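Local coordinates for uncharacterized protein (Nostoc punctiforme, PDB 2QDR) that is of unknown function but has a double-stranded beta-helix (cupin) fold and may be a dioxygenase, at residues I235-E240 with V285-S290; Y53-T58 with S268-H273. All blocks are in the same frame, centred on the assembly; numbering follows the deposited sequence.

Contact 1. Residues I235-E240 with V285-S290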
# COMPACT_ATOMS: atom_id res chain seq x y z
N ILE A 235 29.60 11.17 0.15
CA ILE A 235 29.92 12.57 0.32
C ILE A 235 28.76 13.07 1.20
O ILE A 235 27.58 12.97 0.81
CB ILE A 235 30.05 13.30 -1.01
CG1 ILE A 235 31.16 12.65 -1.85
CG2 ILE A 235 30.31 14.79 -0.76
CD1 ILE A 235 31.22 13.09 -3.28
N GLN A 236 29.09 13.54 2.39
CA GLN A 236 28.11 13.99 3.37
C GLN A 236 28.12 15.51 3.56
O GLN A 236 28.86 16.00 4.42
CB GLN A 236 28.38 13.28 4.71
CG GLN A 236 28.14 11.76 4.63
CD GLN A 236 28.27 11.03 5.97
OE1 GLN A 236 28.58 11.63 7.00
NE2 GLN A 236 28.04 9.72 5.96
N PRO A 237 27.32 16.27 2.78
CA PRO A 237 27.26 17.74 2.93
C PRO A 237 26.49 18.20 4.19
O PRO A 237 25.53 18.96 4.10
CB PRO A 237 26.55 18.17 1.64
CG PRO A 237 25.64 17.08 1.38
CD PRO A 237 26.50 15.85 1.64
N TYR A 238 26.95 17.77 5.36
CA TYR A 238 26.31 18.08 6.63
C TYR A 238 27.19 17.60 7.77
O TYR A 238 28.10 16.81 7.53
CB TYR A 238 24.93 17.40 6.71
CG TYR A 238 24.96 15.90 6.45
CD1 TYR A 238 25.15 15.00 7.50
CD2 TYR A 238 24.80 15.38 5.17
CE1 TYR A 238 25.18 13.63 7.27
CE2 TYR A 238 24.84 14.01 4.94
CZ TYR A 238 25.02 13.14 5.99
OH TYR A 238 25.05 11.79 5.77
N ASN A 239 26.94 18.07 8.98
CA ASN A 239 27.70 17.63 10.15
C ASN A 239 27.01 16.45 10.78
O ASN A 239 25.78 16.44 10.88
CB ASN A 239 27.85 18.74 11.19
CG ASN A 239 28.64 19.92 10.69
OD1 ASN A 239 29.72 19.77 10.13
ND2 ASN A 239 28.13 21.12 10.95
N GLU A 240 27.80 15.46 11.21
CA GLU A 240 27.31 14.24 11.86
C GLU A 240 28.31 13.75 12.89
O GLU A 240 29.53 13.89 12.71
CB GLU A 240 27.11 13.13 10.82
CG GLU A 240 26.76 11.70 11.39
CD GLU A 240 26.71 10.61 10.31
OE1 GLU A 240 26.61 10.93 9.11
OE2 GLU A 240 26.78 9.42 10.68
N VAL A 285 22.69 14.29 13.62
CA VAL A 285 22.92 15.00 12.34
C VAL A 285 22.19 16.34 12.30
O VAL A 285 21.01 16.38 12.63
CB VAL A 285 22.45 14.11 11.15
CG1 VAL A 285 22.59 14.81 9.81
CG2 VAL A 285 23.23 12.81 11.11
N ASP A 286 22.85 17.40 11.83
CA ASP A 286 22.26 18.77 11.80
C ASP A 286 21.63 19.20 10.46
O ASP A 286 21.57 20.39 10.16
CB ASP A 286 23.29 19.82 12.27
CG ASP A 286 24.41 20.12 11.25
OD1 ASP A 286 24.60 19.38 10.26
OD2 ASP A 286 25.11 21.13 11.45
N ARG A 287 21.14 18.24 9.68
CA ARG A 287 20.52 18.54 8.38
C ARG A 287 19.48 17.50 8.03
O ARG A 287 19.62 16.34 8.42
CB ARG A 287 21.57 18.61 7.28
CG ARG A 287 21.00 18.96 5.91
CD ARG A 287 22.02 19.24 4.87
NE ARG A 287 21.37 19.76 3.68
CZ ARG A 287 21.97 20.33 2.63
NH1 ARG A 287 23.29 20.50 2.59
NH2 ARG A 287 21.23 20.77 1.62
N ASP A 288 18.45 17.92 7.30
CA ASP A 288 17.39 17.04 6.84
C ASP A 288 17.91 16.25 5.66
O ASP A 288 18.14 16.83 4.58
CB ASP A 288 16.17 17.86 6.43
CG ASP A 288 14.98 17.01 5.98
OD1 ASP A 288 14.99 15.77 6.09
OD2 ASP A 288 14.00 17.61 5.49
N LEU A 289 18.06 14.93 5.82
CA LEU A 289 18.57 14.07 4.75
C LEU A 289 17.49 13.46 3.84
O LEU A 289 17.78 12.54 3.08
CB LEU A 289 19.46 12.97 5.33
CG LEU A 289 20.55 13.40 6.32
CD1 LEU A 289 21.45 12.21 6.65
CD2 LEU A 289 21.39 14.55 5.79
N SER A 290 16.25 13.96 3.90
CA SER A 290 15.17 13.46 3.06
C SER A 290 15.22 14.09 1.66
O SER A 290 14.72 13.52 0.69
CB SER A 290 13.81 13.78 3.69
OG SER A 290 13.64 15.18 3.78
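Glu240 and Val285 face each other as an antiparallel non-hydrogen-bonded pair, their CA atoms 4.5 Å apart, where strands 240-245 and 279-285 of a double-stranded beta-helix meet, one beginning and the other ending. The polar contacts follow at once. Asp286 N donates to Asn239 O, nearly straight. The carboxylate of Asp286, its CG held between backbone N and carbonyl carbon (chi1 73°), returns toward the same residue: OD1 accepts from Asn239 N at 3.0 Å and OD2 from Asn239 ND2 at 3.1 Å. Both donors come on the syn side yet about 30° out of the carboxylate plane, so two bonds fix its rotation; Trp27 NE1 adds a weak third at OD1. An alanine in place of Asp286 would probably leave the Asn239 backbone N-H without this acceptor and its side-chain amide freer to turn.

Apolar packing centres on Tyr238. Leu289 CD2 lies over one ring face in a CH-pi contact, 3.6 Å from the centroid and 15° off the normal, while CB of Gln236 sits on the opposite face. Val285 CG1 approaches CD1 of the ring obliquely. The other Val285 methyl, CG2, rests against the aliphatic CG of Glu240.

A hydrogen bond from the guanidinium completes the set: the extended Arg287 side chain passes CB of Tyr238, and its NH1 donates to Pro237 O at 3.1 Å, in the carbonyl plane.

Contact 2. Residues Y53-T58 with S268-H273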
# COMPACT_ATOMS: atom_id res chain seq x y z
N TYR A 53 36.75 13.13 8.09
CA TYR A 53 36.10 12.21 9.03
C TYR A 53 37.15 11.80 10.04
O TYR A 53 38.33 11.68 9.68
CB TYR A 53 35.53 10.97 8.32
CG TYR A 53 36.53 10.12 7.54
CD1 TYR A 53 37.31 9.15 8.17
CD2 TYR A 53 36.69 10.29 6.17
CE1 TYR A 53 38.23 8.39 7.46
CE2 TYR A 53 37.61 9.53 5.45
CZ TYR A 53 38.37 8.58 6.10
OH TYR A 53 39.28 7.82 5.40
N GLN A 54 36.76 11.64 11.30
CA GLN A 54 37.69 11.21 12.36
C GLN A 54 37.01 10.18 13.25
O GLN A 54 35.90 10.42 13.72
CB GLN A 54 38.16 12.37 13.21
CG GLN A 54 38.82 13.50 12.45
CD GLN A 54 39.40 14.55 13.38
OE1 GLN A 54 39.86 14.23 14.47
NE2 GLN A 54 39.43 15.79 12.93
N PHE A 55 37.70 9.06 13.48
CA PHE A 55 37.20 7.97 14.30
C PHE A 55 38.18 7.67 15.42
O PHE A 55 39.39 7.66 15.19
CB PHE A 55 37.05 6.68 13.50
CG PHE A 55 36.40 6.85 12.15
CD1 PHE A 55 35.19 7.50 12.02
CD2 PHE A 55 36.94 6.22 11.02
CE1 PHE A 55 34.56 7.63 10.78
CE2 PHE A 55 36.31 6.32 9.76
CZ PHE A 55 35.12 7.04 9.65
N PHE A 56 37.67 7.40 16.63
CA PHE A 56 38.54 7.06 17.76
C PHE A 56 37.81 6.36 18.91
O PHE A 56 36.59 6.49 19.08
CB PHE A 56 39.30 8.29 18.29
CG PHE A 56 38.42 9.43 18.69
CD1 PHE A 56 38.08 10.42 17.77
CD2 PHE A 56 37.96 9.55 20.00
CE1 PHE A 56 37.29 11.49 18.14
CE2 PHE A 56 37.16 10.62 20.38
CZ PHE A 56 36.83 11.60 19.45
N ASP A 57 38.59 5.61 19.69
CA ASP A 57 38.12 4.86 20.83
C ASP A 57 38.03 5.84 21.98
O ASP A 57 39.03 6.44 22.35
CB ASP A 57 39.10 3.72 21.14
CG ASP A 57 38.63 2.78 22.25
OD1 ASP A 57 37.50 2.92 22.77
OD2 ASP A 57 39.42 1.87 22.60
N THR A 58 36.83 6.01 22.55
CA THR A 58 36.64 6.91 23.70
C THR A 58 37.32 6.38 24.97
O THR A 58 37.63 7.18 25.87
CB THR A 58 35.14 7.22 23.97
OG1 THR A 58 34.42 6.01 24.25
CG2 THR A 58 34.52 7.93 22.78
N SER A 268 32.50 15.77 4.25
CA SER A 268 33.46 14.71 4.48
C SER A 268 33.11 13.60 3.50
O SER A 268 31.97 13.48 3.09
CB SER A 268 33.37 14.17 5.90
OG SER A 268 33.61 15.17 6.86
N THR A 269 34.10 12.80 3.14
CA THR A 269 33.90 11.70 2.19
C THR A 269 34.10 10.40 2.96
O THR A 269 35.23 9.92 3.12
CB THR A 269 34.86 11.83 1.00
OG1 THR A 269 34.65 13.10 0.39
CG2 THR A 269 34.61 10.71 -0.02
N LEU A 270 32.99 9.83 3.44
CA LEU A 270 33.05 8.60 4.24
C LEU A 270 33.30 7.35 3.41
O LEU A 270 32.60 7.12 2.42
CB LEU A 270 31.77 8.42 5.08
CG LEU A 270 31.71 9.25 6.38
CD1 LEU A 270 32.65 8.69 7.47
CD2 LEU A 270 31.99 10.75 6.15
N PRO A 271 34.29 6.52 3.82
CA PRO A 271 34.55 5.27 3.09
C PRO A 271 33.40 4.27 3.15
O PRO A 271 32.40 4.49 3.82
CB PRO A 271 35.76 4.68 3.82
CG PRO A 271 36.38 5.80 4.57
CD PRO A 271 35.26 6.69 4.93
N ARG A 272 33.58 3.16 2.45
CA ARG A 272 32.60 2.10 2.39
C ARG A 272 32.38 1.51 3.78
O ARG A 272 33.34 1.36 4.52
CB ARG A 272 33.10 1.04 1.43
CG ARG A 272 32.18 -0.10 1.10
CD ARG A 272 32.90 -1.04 0.12
NE ARG A 272 31.99 -1.97 -0.53
CZ ARG A 272 32.32 -2.87 -1.46
NH1 ARG A 272 33.57 -3.04 -1.88
NH2 ARG A 272 31.37 -3.64 -1.98
N HIS A 273 31.13 1.21 4.11
CA HIS A 273 30.73 0.63 5.39
C HIS A 273 30.41 -0.84 5.22
O HIS A 273 29.58 -1.18 4.38
CB HIS A 273 29.49 1.29 5.94
CG HIS A 273 29.69 2.69 6.44
ND1 HIS A 273 30.02 3.75 5.63
CD2 HIS A 273 29.49 3.21 7.68
CE1 HIS A 273 30.08 4.85 6.35
NE2 HIS A 273 29.75 4.56 7.59
O HOH W 1 36.99 13.05 4.72
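Tyr53 meets Pro271 tip to tip, with the proline ring over one face of the phenol: Pro271 CD lies 3.9 Å from the ring centroid, 20° off the normal, which satisfies a CH-pi contact offset toward the rim. Pro271 CG continues outward to Tyr53 OH, at 3.6 Å. Leu270 supplies the other apolar branch. Its CD1 touches Tyr53 CB at 3.8 Å and meets Phe55 CZ in the plane of that ring, at its edge, so one methyl serves both aromatics. The carbonyl oxygen of Thr269 lies 3.4 Å from Tyr53 CE2, approaching the ring obliquely.

Tyr53 CG stands between backbone N and carbonyl carbon (chi1 59°), which starts the ring on its course toward Pro271. No direct hydrogen bond joins the segments; one water accepts weakly from the backbone N of both Tyr53 and Thr269. Ser268 OG is hydrogen-bonded instead to Pro265 O, and Thr269 OG1 to Trp127 NE1 of the second subunit. A bound HEPES buffer molecule approaches the Tyr53 side chain.

Farther out, Phe55 packs on Trp262 and Val251, and Pro271 also on Val251. Within this chain, strand 54-57 is the outermost strand of its sheet, beside 260-264, facing strand 268-275, which pairs with 233-236 and 248-251 in another sheet.

Contact 1 is the more buried of the two and contact 2 lies only partly buried, their centres about 15 Å apart. The segments of both contacts reach the same two sheets: 240-245, 279-285 and 54-57 belong to one, 233-236 and 268-275 to the other, where these last two are neighbours. That pairing joins the contacts directly, through a probable hydrogen bond from Gln236 N to Ser268 O (3.0 Å). Their chemistry differs with place. Where one strand begins and its neighbour ends, contact 1 combines direct backbone and side-chain hydrogen bonds with packing round a tyrosine; contact 2, between separate sheets, relies on aromatic and aliphatic packing with only a weak water bridge.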